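Local coordinates for integral membrane indolylacetylinositol arabinosyltransferase EmbC (Mycolicibacterium smegmatis, PDB 7BVE), which is a membrane-embedded arabinosyltransferase of the emb family that probably polymerises arabinose into the arabinan of the mycobacterial cell wall, at residues T94-A99 against T1044-D1049; R552-I557 against G584-L589; G860-V865 against P946-L951. All coordinates share one frame; numbering follows the deposited sequence.

Interaction 1: T94-A99 against T1044-D1049; sequences TVPKQA and TPWYPD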
ATOM      1  N   THR A  94     -15.430  -0.394 -41.475  1.00 15.07           N
ATOM      2  CA  THR A  94     -14.833  -1.558 -40.843  1.00 15.07           C
ATOM      3  C   THR A  94     -15.363  -1.778 -39.438  1.00 15.07           C
ATOM      4  O   THR A  94     -14.931  -2.715 -38.766  1.00 15.07           O
ATOM      5  CB  THR A  94     -13.303  -1.453 -40.810  1.00 15.07           C
ATOM      6  OG1 THR A  94     -12.902  -0.345 -40.005  1.00 15.07           O
ATOM      7  CG2 THR A  94     -12.745  -1.287 -42.200  1.00 15.07           C
ATOM      8  N   VAL A  95     -16.277  -0.928 -38.977  1.00 15.07           N
ATOM      9  CA  VAL A  95     -16.966  -1.082 -37.695  1.00 15.07           C
ATOM     10  C   VAL A  95     -18.440  -0.774 -37.895  1.00 15.07           C
ATOM     11  O   VAL A  95     -18.819  -0.064 -38.835  1.00 15.07           O
ATOM     12  CB  VAL A  95     -16.379  -0.140 -36.623  1.00 15.07           C
ATOM     13  CG1 VAL A  95     -15.006  -0.590 -36.187  1.00 15.07           C
ATOM     14  CG2 VAL A  95     -16.284   1.243 -37.181  1.00 15.07           C
ATOM     15  N   PRO A  96     -19.310  -1.329 -37.046  1.00 15.07           N
ATOM     16  CA  PRO A  96     -20.734  -0.977 -37.151  1.00 15.07           C
ATOM     17  C   PRO A  96     -20.950   0.438 -36.641  1.00 15.07           C
ATOM     18  O   PRO A  96     -20.487   0.785 -35.556  1.00 15.07           O
ATOM     19  CB  PRO A  96     -21.424  -2.008 -36.254  1.00 15.07           C
ATOM     20  CG  PRO A  96     -20.472  -3.078 -36.101  1.00 15.07           C
ATOM     21  CD  PRO A  96     -19.133  -2.438 -36.096  1.00 15.07           C
ATOM     22  N   LYS A  97     -21.683   1.248 -37.414  1.00 15.07           N
ATOM     23  CA  LYS A  97     -21.850   2.663 -37.096  1.00 15.07           C
ATOM     24  C   LYS A  97     -22.666   2.910 -35.832  1.00 15.07           C
ATOM     25  O   LYS A  97     -22.633   4.027 -35.306  1.00 15.07           O
ATOM     26  CB  LYS A  97     -22.518   3.384 -38.262  1.00 15.07           C
ATOM     27  CG  LYS A  97     -23.952   2.956 -38.482  1.00 15.07           C
ATOM     28  CD  LYS A  97     -24.576   3.650 -39.666  1.00 15.07           C
ATOM     29  CE  LYS A  97     -26.012   3.220 -39.859  1.00 15.07           C
ATOM     30  NZ  LYS A  97     -26.613   3.851 -41.061  1.00 15.07           N
ATOM     31  N   GLN A  98     -23.396   1.905 -35.335  1.00 15.07           N
ATOM     32  CA  GLN A  98     -24.216   2.077 -34.146  1.00 15.07           C
ATOM     33  C   GLN A  98     -23.414   2.019 -32.860  1.00 15.07           C
ATOM     34  O   GLN A  98     -23.935   2.411 -31.812  1.00 15.07           O
ATOM     35  CB  GLN A  98     -25.311   1.015 -34.081  1.00 15.07           C
ATOM     36  CG  GLN A  98     -26.397   1.150 -35.118  1.00 15.07           C
ATOM     37  CD  GLN A  98     -26.069   0.440 -36.399  1.00 15.07           C
ATOM     38  OE1 GLN A  98     -25.191  -0.407 -36.438  1.00 15.07           O
ATOM     39  NE2 GLN A  98     -26.788   0.770 -37.458  1.00 15.07           N
ATOM     40  N   ALA A  99     -22.177   1.541 -32.913  1.00 15.07           N
ATOM     41  CA  ALA A  99     -21.367   1.399 -31.718  1.00 15.07           C
ATOM     42  C   ALA A  99     -20.949   2.768 -31.182  1.00 15.07           C
ATOM     43  O   ALA A  99     -20.821   3.728 -31.947  1.00 15.07           O
ATOM     44  CB  ALA A  99     -20.136   0.556 -32.019  1.00 15.07           C
ATOM     45  N   THR A1044     -25.821  -9.820 -28.994  1.00 15.07           N
ATOM     46  CA  THR A1044     -26.604  -9.671 -30.204  1.00 15.07           C
ATOM     47  C   THR A1044     -25.845  -8.807 -31.201  1.00 15.07           C
ATOM     48  O   THR A1044     -25.317  -7.756 -30.815  1.00 15.07           O
ATOM     49  CB  THR A1044     -27.957  -9.024 -29.884  1.00 15.07           C
ATOM     50  OG1 THR A1044     -28.613  -9.768 -28.852  1.00 15.07           O
ATOM     51  CG2 THR A1044     -28.851  -9.002 -31.107  1.00 15.07           C
ATOM     52  N   PRO A1045     -25.747  -9.199 -32.467  1.00 15.07           N
ATOM     53  CA  PRO A1045     -25.042  -8.362 -33.435  1.00 15.07           C
ATOM     54  C   PRO A1045     -25.842  -7.124 -33.791  1.00 15.07           C
ATOM     55  O   PRO A1045     -27.071  -7.118 -33.736  1.00 15.07           O
ATOM     56  CB  PRO A1045     -24.901  -9.283 -34.651  1.00 15.07           C
ATOM     57  CG  PRO A1045     -25.078 -10.645 -34.128  1.00 15.07           C
ATOM     58  CD  PRO A1045     -26.070 -10.514 -33.033  1.00 15.07           C
ATOM     59  N   TRP A1046     -25.124  -6.059 -34.155  1.00 15.07           N
ATOM     60  CA  TRP A1046     -25.801  -4.875 -34.671  1.00 15.07           C
ATOM     61  C   TRP A1046     -26.368  -5.130 -36.060  1.00 15.07           C
ATOM     62  O   TRP A1046     -27.489  -4.712 -36.363  1.00 15.07           O
ATOM     63  CB  TRP A1046     -24.866  -3.674 -34.717  1.00 15.07           C
ATOM     64  CG  TRP A1046     -24.406  -3.151 -33.420  1.00 15.07           C
ATOM     65  CD1 TRP A1046     -23.171  -3.272 -32.895  1.00 15.07           C
ATOM     66  CD2 TRP A1046     -25.174  -2.416 -32.475  1.00 15.07           C
ATOM     67  NE1 TRP A1046     -23.105  -2.651 -31.680  1.00 15.07           N
ATOM     68  CE2 TRP A1046     -24.330  -2.119 -31.396  1.00 15.07           C
ATOM     69  CE3 TRP A1046     -26.498  -1.977 -32.435  1.00 15.07           C
ATOM     70  CZ2 TRP A1046     -24.761  -1.407 -30.290  1.00 15.07           C
ATOM     71  CZ3 TRP A1046     -26.925  -1.274 -31.335  1.00 15.07           C
ATOM     72  CH2 TRP A1046     -26.060  -0.992 -30.278  1.00 15.07           C
ATOM     73  N   TYR A1047     -25.603  -5.791 -36.927  1.00 18.59           N
ATOM     74  CA  TYR A1047     -26.135  -6.149 -38.234  1.00 18.59           C
ATOM     75  C   TYR A1047     -26.405  -7.649 -38.260  1.00 18.59           C
ATOM     76  O   TYR A1047     -25.454  -8.443 -38.335  1.00 18.59           O
ATOM     77  CB  TYR A1047     -25.183  -5.763 -39.372  1.00 18.59           C
ATOM     78  CG  TYR A1047     -25.034  -4.285 -39.666  1.00 18.59           C
ATOM     79  CD1 TYR A1047     -25.750  -3.319 -38.973  1.00 18.59           C
ATOM     80  CD2 TYR A1047     -24.234  -3.861 -40.698  1.00 18.59           C
ATOM     81  CE1 TYR A1047     -25.608  -1.975 -39.269  1.00 18.59           C
ATOM     82  CE2 TYR A1047     -24.097  -2.535 -41.005  1.00 18.59           C
ATOM     83  CZ  TYR A1047     -24.779  -1.599 -40.295  1.00 18.59           C
ATOM     84  OH  TYR A1047     -24.617  -0.279 -40.630  1.00 18.59           O
ATOM     85  N   PRO A1048     -27.665  -8.089 -38.209  1.00 27.18           N
ATOM     86  CA  PRO A1048     -27.940  -9.530 -38.167  1.00 27.18           C
ATOM     87  C   PRO A1048     -27.712 -10.247 -39.485  1.00 27.18           C
ATOM     88  O   PRO A1048     -27.557 -11.474 -39.479  1.00 27.18           O
ATOM     89  CB  PRO A1048     -29.413  -9.588 -37.759  1.00 27.18           C
ATOM     90  CG  PRO A1048     -29.689  -8.261 -37.124  1.00 27.18           C
ATOM     91  CD  PRO A1048     -28.858  -7.298 -37.891  1.00 27.18           C
ATOM     92  N   ASP A1049     -27.685  -9.533 -40.609  1.00 37.00           N
ATOM     93  CA  ASP A1049     -27.487 -10.121 -41.930  1.00 37.00           C
ATOM     94  C   ASP A1049     -26.022 -10.179 -42.346  1.00 37.00           C
ATOM     95  O   ASP A1049     -25.720 -10.171 -43.545  1.00 37.00           O
ATOM     96  CB  ASP A1049     -28.300  -9.348 -42.965  1.00 37.00           C
ATOM     97  CG  ASP A1049     -28.005  -7.855 -42.946  1.00 37.00           C
ATOM     98  OD1 ASP A1049     -27.293  -7.386 -42.032  1.00 37.00           O
ATOM     99  OD2 ASP A1049     -28.477  -7.145 -43.856  1.00 37.00           O
TER
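Trp-1046 and Tyr-1047, just past the end of strand 1039-1045, reach across to the type I turn Pro-96 to Ala-99, which Ala-99 N closes on Pro-96 O (3.2 Å). The inner, closer-packed part is where buried Pro-96 and Ala-99 meet the indole. Pro-96 approaches it obliquely, its CB 4.0 Å from Trp-1046 CD1, while Ala-99 CB lies near NE1. Pro-96 touches both the tryptophan and, in a neighbouring loop, Val-184 and Phe-187. Gln-98 CB sits over one face of the six-membered ring of Trp-1046, 3.9 Å from the centroid and 20° off the normal, a CH-pi contact displaced toward the CE3 rim. Gln-98 bends at chi2 (88°), which turns its amide back over the base of Trp-1046 and across to Tyr-1047. There OE1 comes within 3.3 Å of Tyr-1047 CE1, and NE2 lies in plane at the ring edge; the amide and phenol planes stand 65° apart, and no hydrogen bond joins the segments.

Toward Lys-97 the contact loosens to one aliphatic chain passing a phenol tip, both residues partly exposed. Lys-97 runs extended beyond CG and crosses Tyr-1047 roughly perpendicularly, with CE 3.8 Å from its OH; its ammonium continues to a salt bridge with Asp-189. The Phe-187 ring meets that of Tyr-1047 at about a right angle. The arrangement is an interdomain contact in which a type I turn is set on an indole through a CH-pi contact, joining the concanavalin-like N-terminal region to the C-terminal region of an emb-family arabinosyltransferase.

Interaction 2: R552-I557 against G584-L589; sequences RRIIGI and GCLGAL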
ATOM      1  N   ARG A 552      24.689 -26.356   4.589  1.00 15.07           N
ATOM      2  CA  ARG A 552      25.138 -25.127   3.941  1.00 15.07           C
ATOM      3  C   ARG A 552      24.419 -24.889   2.621  1.00 15.07           C
ATOM      4  O   ARG A 552      23.981 -23.769   2.331  1.00 15.07           O
ATOM      5  CB  ARG A 552      26.641 -25.185   3.685  1.00 15.07           C
ATOM      6  CG  ARG A 552      27.539 -25.142   4.894  1.00 15.07           C
ATOM      7  CD  ARG A 552      28.984 -25.124   4.419  1.00 15.07           C
ATOM      8  NE  ARG A 552      29.944 -25.212   5.509  1.00 15.07           N
ATOM      9  CZ  ARG A 552      30.402 -24.166   6.182  1.00 15.07           C
ATOM     10  NH1 ARG A 552      29.979 -22.947   5.882  1.00 15.07           N
ATOM     11  NH2 ARG A 552      31.278 -24.339   7.159  1.00 15.07           N
ATOM     12  N   ARG A 553      24.255 -25.945   1.824  1.00 15.07           N
ATOM     13  CA  ARG A 553      23.684 -25.770   0.494  1.00 15.07           C
ATOM     14  C   ARG A 553      22.177 -25.537   0.531  1.00 15.07           C
ATOM     15  O   ARG A 553      21.661 -24.787  -0.302  1.00 15.07           O
ATOM     16  CB  ARG A 553      24.052 -26.965  -0.381  1.00 15.07           C
ATOM     17  CG  ARG A 553      25.515 -26.937  -0.814  1.00 15.07           C
ATOM     18  CD  ARG A 553      25.826 -27.889  -1.955  1.00 15.07           C
ATOM     19  NE  ARG A 553      25.882 -29.293  -1.575  1.00 15.07           N
ATOM     20  CZ  ARG A 553      27.000 -29.919  -1.231  1.00 15.07           C
ATOM     21  NH1 ARG A 553      28.149 -29.264  -1.228  1.00 15.07           N
ATOM     22  NH2 ARG A 553      26.974 -31.202  -0.902  1.00 15.07           N
ATOM     23  N   ILE A 554      21.468 -26.123   1.502  1.00 15.07           N
ATOM     24  CA  ILE A 554      20.046 -25.822   1.699  1.00 15.07           C
ATOM     25  C   ILE A 554      19.842 -24.351   2.054  1.00 15.07           C
ATOM     26  O   ILE A 554      18.994 -23.661   1.457  1.00 15.07           O
ATOM     27  CB  ILE A 554      19.446 -26.753   2.771  1.00 15.07           C
ATOM     28  CG1 ILE A 554      19.270 -28.171   2.233  1.00 15.07           C
ATOM     29  CG2 ILE A 554      18.130 -26.229   3.288  1.00 15.07           C
ATOM     30  CD1 ILE A 554      18.292 -28.270   1.097  1.00 15.07           C
ATOM     31  N   ILE A 555      20.628 -23.843   3.012  1.00 15.07           N
ATOM     32  CA  ILE A 555      20.471 -22.447   3.431  1.00 15.07           C
ATOM     33  C   ILE A 555      20.837 -21.486   2.296  1.00 15.07           C
ATOM     34  O   ILE A 555      20.142 -20.482   2.059  1.00 15.07           O
ATOM     35  CB  ILE A 555      21.297 -22.185   4.702  1.00 15.07           C
ATOM     36  CG1 ILE A 555      20.790 -23.062   5.842  1.00 15.07           C
ATOM     37  CG2 ILE A 555      21.203 -20.745   5.120  1.00 15.07           C
ATOM     38  CD1 ILE A 555      21.685 -23.074   7.037  1.00 15.07           C
ATOM     39  N   GLY A 556      21.882 -21.819   1.532  1.00 15.07           N
ATOM     40  CA  GLY A 556      22.274 -20.974   0.415  1.00 15.07           C
ATOM     41  C   GLY A 556      21.250 -20.938  -0.703  1.00 15.07           C
ATOM     42  O   GLY A 556      20.976 -19.876  -1.261  1.00 15.07           O
ATOM     43  N   ILE A 557      20.657 -22.090  -1.030  1.00 15.07           N
ATOM     44  CA  ILE A 557      19.638 -22.142  -2.078  1.00 15.07           C
ATOM     45  C   ILE A 557      18.390 -21.365  -1.672  1.00 15.07           C
ATOM     46  O   ILE A 557      17.796 -20.661  -2.498  1.00 15.07           O
ATOM     47  CB  ILE A 557      19.331 -23.608  -2.435  1.00 15.07           C
ATOM     48  CG1 ILE A 557      20.462 -24.155  -3.285  1.00 15.07           C
ATOM     49  CG2 ILE A 557      18.037 -23.773  -3.173  1.00 15.07           C
ATOM     50  CD1 ILE A 557      20.326 -25.568  -3.589  1.00 15.07           C
ATOM     51  N   GLY A 584      10.093 -28.219   3.719  1.00 15.07           N
ATOM     52  CA  GLY A 584      10.310 -29.421   4.505  1.00 15.07           C
ATOM     53  C   GLY A 584      11.757 -29.575   4.935  1.00 15.07           C
ATOM     54  O   GLY A 584      12.043 -30.033   6.047  1.00 15.07           O
ATOM     55  N   CYS A 585      12.684 -29.155   4.075  1.00 15.07           N
ATOM     56  CA  CYS A 585      14.104 -29.201   4.394  1.00 15.07           C
ATOM     57  C   CYS A 585      14.451 -28.230   5.517  1.00 15.07           C
ATOM     58  O   CYS A 585      15.154 -28.591   6.474  1.00 15.07           O
ATOM     59  CB  CYS A 585      14.897 -28.864   3.139  1.00 15.07           C
ATOM     60  SG  CYS A 585      14.447 -29.852   1.708  1.00 15.07           S
ATOM     61  N   LEU A 586      13.954 -26.994   5.428  1.00 15.07           N
ATOM     62  CA  LEU A 586      14.152 -26.050   6.525  1.00 15.07           C
ATOM     63  C   LEU A 586      13.378 -26.440   7.775  1.00 15.07           C
ATOM     64  O   LEU A 586      13.786 -26.070   8.876  1.00 15.07           O
ATOM     65  CB  LEU A 586      13.772 -24.638   6.109  1.00 15.07           C
ATOM     66  CG  LEU A 586      14.758 -23.939   5.192  1.00 15.07           C
ATOM     67  CD1 LEU A 586      14.215 -22.595   4.837  1.00 15.07           C
ATOM     68  CD2 LEU A 586      16.083 -23.802   5.891  1.00 15.07           C
ATOM     69  N   GLY A 587      12.287 -27.192   7.641  1.00 15.07           N
ATOM     70  CA  GLY A 587      11.613 -27.703   8.819  1.00 15.07           C
ATOM     71  C   GLY A 587      12.444 -28.727   9.561  1.00 15.07           C
ATOM     72  O   GLY A 587      12.527 -28.692  10.791  1.00 15.07           O
ATOM     73  N   ALA A 588      13.103 -29.624   8.825  1.00 15.07           N
ATOM     74  CA  ALA A 588      13.998 -30.589   9.461  1.00 15.07           C
ATOM     75  C   ALA A 588      15.192 -29.902  10.119  1.00 15.07           C
ATOM     76  O   ALA A 588      15.561 -30.236  11.256  1.00 15.07           O
ATOM     77  CB  ALA A 588      14.470 -31.616   8.440  1.00 15.07           C
ATOM     78  N   LEU A 589      15.784 -28.912   9.439  1.00 15.07           N
ATOM     79  CA  LEU A 589      16.918 -28.199  10.030  1.00 15.07           C
ATOM     80  C   LEU A 589      16.510 -27.381  11.250  1.00 15.07           C
ATOM     81  O   LEU A 589      17.220 -27.376  12.261  1.00 15.07           O
ATOM     82  CB  LEU A 589      17.583 -27.294   9.002  1.00 15.07           C
ATOM     83  CG  LEU A 589      18.404 -27.970   7.922  1.00 15.07           C
ATOM     84  CD1 LEU A 589      18.887 -26.921   6.960  1.00 15.07           C
ATOM     85  CD2 LEU A 589      19.562 -28.690   8.559  1.00 15.07           C
TER
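Ile-554, on helix 548-564, carries most of this contact with helix 582-592. Its CB leaves the backbone toward the other helix and splits into two branches with different main partners. CG2, anti to the backbone N, points between two leucines one turn apart: it lies 3.8 Å from Leu-589 CD1 and 4.1 Å from Leu-586 CD2. CG1, beside the backbone N (chi1 -73°), serves as the spacer of the second branch. At chi2 -64° it delivers CD1 to Cys-585, where the methyl rests 4.0 Å from CB. Both branches touch that carbon, since Ile-554 CG2 is 4.2 Å from Cys-585 CB. Three residues of helix 582-592 thus meet one isoleucine, and Cys-585 CA is the nearest to Ile-554 CA, at 7.3 Å.

Both helices belong to the region assigned by sequence to the GT-C clan, whose members are multi-helix membrane glycosyltransferases; of the two segments, only 584-589 falls in a predicted transmembrane helix. The two short helical segments run at 129° to each other, with axes 10.5 Å apart at closest approach, so they cross steeply and touch over a limited patch.

Ile-555 starts to one side and brings its CG1 back to 4.4 Å from Leu-589 CD1, a more peripheral touch. That leucine methyl is therefore approached by both isoleucines. Leu-586 and Ile-554 lie side by side, pointing opposite ways; Leu-589 comes in at a slant. Trp-396 of helix 385-405 also packs on Ile-554, and helix 517-539 supplies Leu-526 and Leu-530 against Leu-586.

Interaction 3: G860-V865 against P946-L951; sequences GPLLVV and PELRTL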
ATOM      1  N   GLY A 860     -43.178 -22.324  -9.746  1.00 25.60           N
ATOM      2  CA  GLY A 860     -41.759 -22.357  -9.518  1.00 25.60           C
ATOM      3  C   GLY A 860     -41.408 -22.074  -8.075  1.00 25.60           C
ATOM      4  O   GLY A 860     -42.271 -21.809  -7.236  1.00 25.60           O
ATOM      5  N   PRO A 861     -40.133 -22.114  -7.762  1.00 16.18           N
ATOM      6  CA  PRO A 861     -39.709 -21.917  -6.372  1.00 16.18           C
ATOM      7  C   PRO A 861     -39.583 -20.461  -5.958  1.00 16.18           C
ATOM      8  O   PRO A 861     -39.154 -20.185  -4.835  1.00 16.18           O
ATOM      9  CB  PRO A 861     -38.351 -22.619  -6.341  1.00 16.18           C
ATOM     10  CG  PRO A 861     -37.857 -22.487  -7.725  1.00 16.18           C
ATOM     11  CD  PRO A 861     -39.026 -22.568  -8.620  1.00 16.18           C
ATOM     12  N   LEU A 862     -39.960 -19.526  -6.830  1.00 15.07           N
ATOM     13  CA  LEU A 862     -39.678 -18.114  -6.593  1.00 15.07           C
ATOM     14  C   LEU A 862     -40.883 -17.271  -6.961  1.00 15.07           C
ATOM     15  O   LEU A 862     -41.604 -17.592  -7.911  1.00 15.07           O
ATOM     16  CB  LEU A 862     -38.469 -17.651  -7.391  1.00 15.07           C
ATOM     17  CG  LEU A 862     -37.091 -18.033  -6.909  1.00 15.07           C
ATOM     18  CD1 LEU A 862     -36.090 -17.556  -7.904  1.00 15.07           C
ATOM     19  CD2 LEU A 862     -36.808 -17.397  -5.570  1.00 15.07           C
ATOM     20  N   LEU A 863     -41.076 -16.187  -6.221  1.00 15.07           N
ATOM     21  CA  LEU A 863     -41.967 -15.097  -6.592  1.00 15.07           C
ATOM     22  C   LEU A 863     -41.116 -13.850  -6.768  1.00 15.07           C
ATOM     23  O   LEU A 863     -40.409 -13.446  -5.842  1.00 15.07           O
ATOM     24  CB  LEU A 863     -43.014 -14.877  -5.506  1.00 15.07           C
ATOM     25  CG  LEU A 863     -44.069 -13.799  -5.663  1.00 15.07           C
ATOM     26  CD1 LEU A 863     -45.009 -14.118  -6.795  1.00 15.07           C
ATOM     27  CD2 LEU A 863     -44.819 -13.681  -4.370  1.00 15.07           C
ATOM     28  N   VAL A 864     -41.159 -13.254  -7.957  1.00 15.15           N
ATOM     29  CA  VAL A 864     -40.213 -12.204  -8.318  1.00 15.15           C
ATOM     30  C   VAL A 864     -40.972 -10.944  -8.717  1.00 15.15           C
ATOM     31  O   VAL A 864     -41.910 -11.004  -9.517  1.00 15.15           O
ATOM     32  CB  VAL A 864     -39.274 -12.647  -9.462  1.00 15.15           C
ATOM     33  CG1 VAL A 864     -38.257 -11.576  -9.749  1.00 15.15           C
ATOM     34  CG2 VAL A 864     -38.560 -13.923  -9.132  1.00 15.15           C
ATOM     35  N   VAL A 865     -40.573  -9.804  -8.147  1.00 19.32           N
ATOM     36  CA  VAL A 865     -40.915  -8.493  -8.683  1.00 19.32           C
ATOM     37  C   VAL A 865     -39.616  -7.807  -9.074  1.00 19.32           C
ATOM     38  O   VAL A 865     -38.553  -8.119  -8.529  1.00 19.32           O
ATOM     39  CB  VAL A 865     -41.718  -7.622  -7.691  1.00 19.32           C
ATOM     40  CG1 VAL A 865     -42.976  -8.330  -7.257  1.00 19.32           C
ATOM     41  CG2 VAL A 865     -40.893  -7.231  -6.493  1.00 19.32           C
ATOM     42  N   PRO A 946     -41.533 -16.963 -12.082  1.00 16.31           N
ATOM     43  CA  PRO A 946     -40.767 -17.315 -13.276  1.00 16.31           C
ATOM     44  C   PRO A 946     -40.727 -18.811 -13.534  1.00 16.31           C
ATOM     45  O   PRO A 946     -40.805 -19.625 -12.614  1.00 16.31           O
ATOM     46  CB  PRO A 946     -39.375 -16.779 -12.953  1.00 16.31           C
ATOM     47  CG  PRO A 946     -39.325 -16.700 -11.500  1.00 16.31           C
ATOM     48  CD  PRO A 946     -40.685 -16.334 -11.064  1.00 16.31           C
ATOM     49  N   GLU A 947     -40.614 -19.161 -14.812  1.00 21.12           N
ATOM     50  CA  GLU A 947     -40.474 -20.542 -15.260  1.00 21.12           C
ATOM     51  C   GLU A 947     -39.015 -20.761 -15.625  1.00 21.12           C
ATOM     52  O   GLU A 947     -38.533 -20.218 -16.622  1.00 21.12           O
ATOM     53  CB  GLU A 947     -41.388 -20.821 -16.445  1.00 21.12           C
ATOM     54  CG  GLU A 947     -42.850 -20.738 -16.101  1.00 21.12           C
ATOM     55  CD  GLU A 947     -43.732 -20.943 -17.300  1.00 21.12           C
ATOM     56  OE1 GLU A 947     -43.193 -21.029 -18.420  1.00 21.12           O
ATOM     57  OE2 GLU A 947     -44.965 -21.013 -17.126  1.00 21.12           O
ATOM     58  N   LEU A 948     -38.319 -21.562 -14.825  1.00 15.07           N
ATOM     59  CA  LEU A 948     -36.868 -21.607 -14.825  1.00 15.07           C
ATOM     60  C   LEU A 948     -36.351 -22.897 -15.452  1.00 15.07           C
ATOM     61  O   LEU A 948     -36.940 -23.966 -15.290  1.00 15.07           O
ATOM     62  CB  LEU A 948     -36.347 -21.477 -13.396  1.00 15.07           C
ATOM     63  CG  LEU A 948     -36.752 -20.183 -12.698  1.00 15.07           C
ATOM     64  CD1 LEU A 948     -36.374 -20.223 -11.247  1.00 15.07           C
ATOM     65  CD2 LEU A 948     -36.106 -19.007 -13.354  1.00 15.07           C
ATOM     66  N   ARG A 949     -35.241 -22.779 -16.179  1.00 15.07           N
ATOM     67  CA  ARG A 949     -34.489 -23.907 -16.708  1.00 15.07           C
ATOM     68  C   ARG A 949     -33.041 -23.739 -16.285  1.00 15.07           C
ATOM     69  O   ARG A 949     -32.626 -22.654 -15.885  1.00 15.07           O
ATOM     70  CB  ARG A 949     -34.565 -23.992 -18.232  1.00 15.07           C
ATOM     71  CG  ARG A 949     -35.951 -24.199 -18.788  1.00 15.07           C
ATOM     72  CD  ARG A 949     -35.926 -24.229 -20.301  1.00 15.07           C
ATOM     73  NE  ARG A 949     -35.268 -25.427 -20.811  1.00 15.07           N
ATOM     74  CZ  ARG A 949     -34.937 -25.616 -22.084  1.00 15.07           C
ATOM     75  NH1 ARG A 949     -35.191 -24.681 -22.986  1.00 15.07           N
ATOM     76  NH2 ARG A 949     -34.344 -26.741 -22.453  1.00 15.07           N
ATOM     77  N   THR A 950     -32.266 -24.811 -16.374  1.00 15.07           N
ATOM     78  CA  THR A 950     -30.879 -24.702 -15.954  1.00 15.07           C
ATOM     79  C   THR A 950     -30.046 -24.051 -17.047  1.00 15.07           C
ATOM     80  O   THR A 950     -30.455 -23.963 -18.202  1.00 15.07           O
ATOM     81  CB  THR A 950     -30.307 -26.067 -15.592  1.00 15.07           C
ATOM     82  OG1 THR A 950     -30.359 -26.929 -16.727  1.00 15.07           O
ATOM     83  CG2 THR A 950     -31.108 -26.689 -14.486  1.00 15.07           C
ATOM     84  N   LEU A 951     -28.861 -23.579 -16.664  1.00 15.07           N
ATOM     85  CA  LEU A 951     -27.978 -22.924 -17.620  1.00 15.07           C
ATOM     86  C   LEU A 951     -27.361 -23.905 -18.603  1.00 15.07           C
ATOM     87  O   LEU A 951     -26.973 -23.500 -19.694  1.00 15.07           O
ATOM     88  CB  LEU A 951     -26.896 -22.148 -16.868  1.00 15.07           C
ATOM     89  CG  LEU A 951     -25.884 -21.223 -17.539  1.00 15.07           C
ATOM     90  CD1 LEU A 951     -25.592 -20.077 -16.623  1.00 15.07           C
ATOM     91  CD2 LEU A 951     -24.592 -21.942 -17.829  1.00 15.07           C
TER
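Apolar contacts dominate the meeting of residues 860-865 with 946-951, and they fall into two groups. In the first, the ring of Pro-946 lies against strand 862-867. Val-864 crosses it at about a right angle: CG2, set beside the backbone N while CG1 is anti to it (chi1 -176°), touches Pro-946 CG at 3.7 Å and is equally close to CD. Leu-862, two residues earlier and with its CB also directed at the other segment, approaches more loosely, its CB 4.3 Å from Pro-946 CG. In the second group Leu-948 reaches back with CD1, which meets Leu-862 CD1 tip to tip at 4.3 Å and Pro-861 CD at 4.4 Å. Tyr-1028 of strand 1020-1029 also touches Leu-862, Val-864 and Leu-948.

Main-chain carbonyls supply the polar part, without a hydrogen bond between the segments. Leu-862 O lies 3.5 Å from Pro-946 CD. Pro-946 O faces Gly-860 CA, 4.2 Å away, an approach permitted by the absence of a side chain on the glycine. The backbone pairs instead with other neighbours: Val-864 with Arg-944, just ahead of Pro-946, and Arg-949 with Val-738.

The chemistry implies a join made by apolar contact, only partly buried, with a proline, which has no backbone N-H to donate, at its centre; it links two beta sheets within the C-terminal region.

Overall arrangement
Interactions 1 and 3 share the C-terminal region, while interaction 2 lies apart in the helical one. Interaction 1 ties residues near the N-terminus to the far C-terminal region and encloses the other two in sequence; interaction 2 closes before interaction 3 opens. Centres of interactions 1 and 3 are 32 Å apart, and both reach the mixed sheet containing strands 949-950 and 1039-1045, so the sheet is approached from the concanavalin-like region at one contact and from strand 862-867 at the other. Interaction 2 is 62 Å from interaction 1 and 58 Å from interaction 3 between centres, across the chain's centre. The helical region and the beta-rich parts each have their own contacts, far apart in one polypeptide.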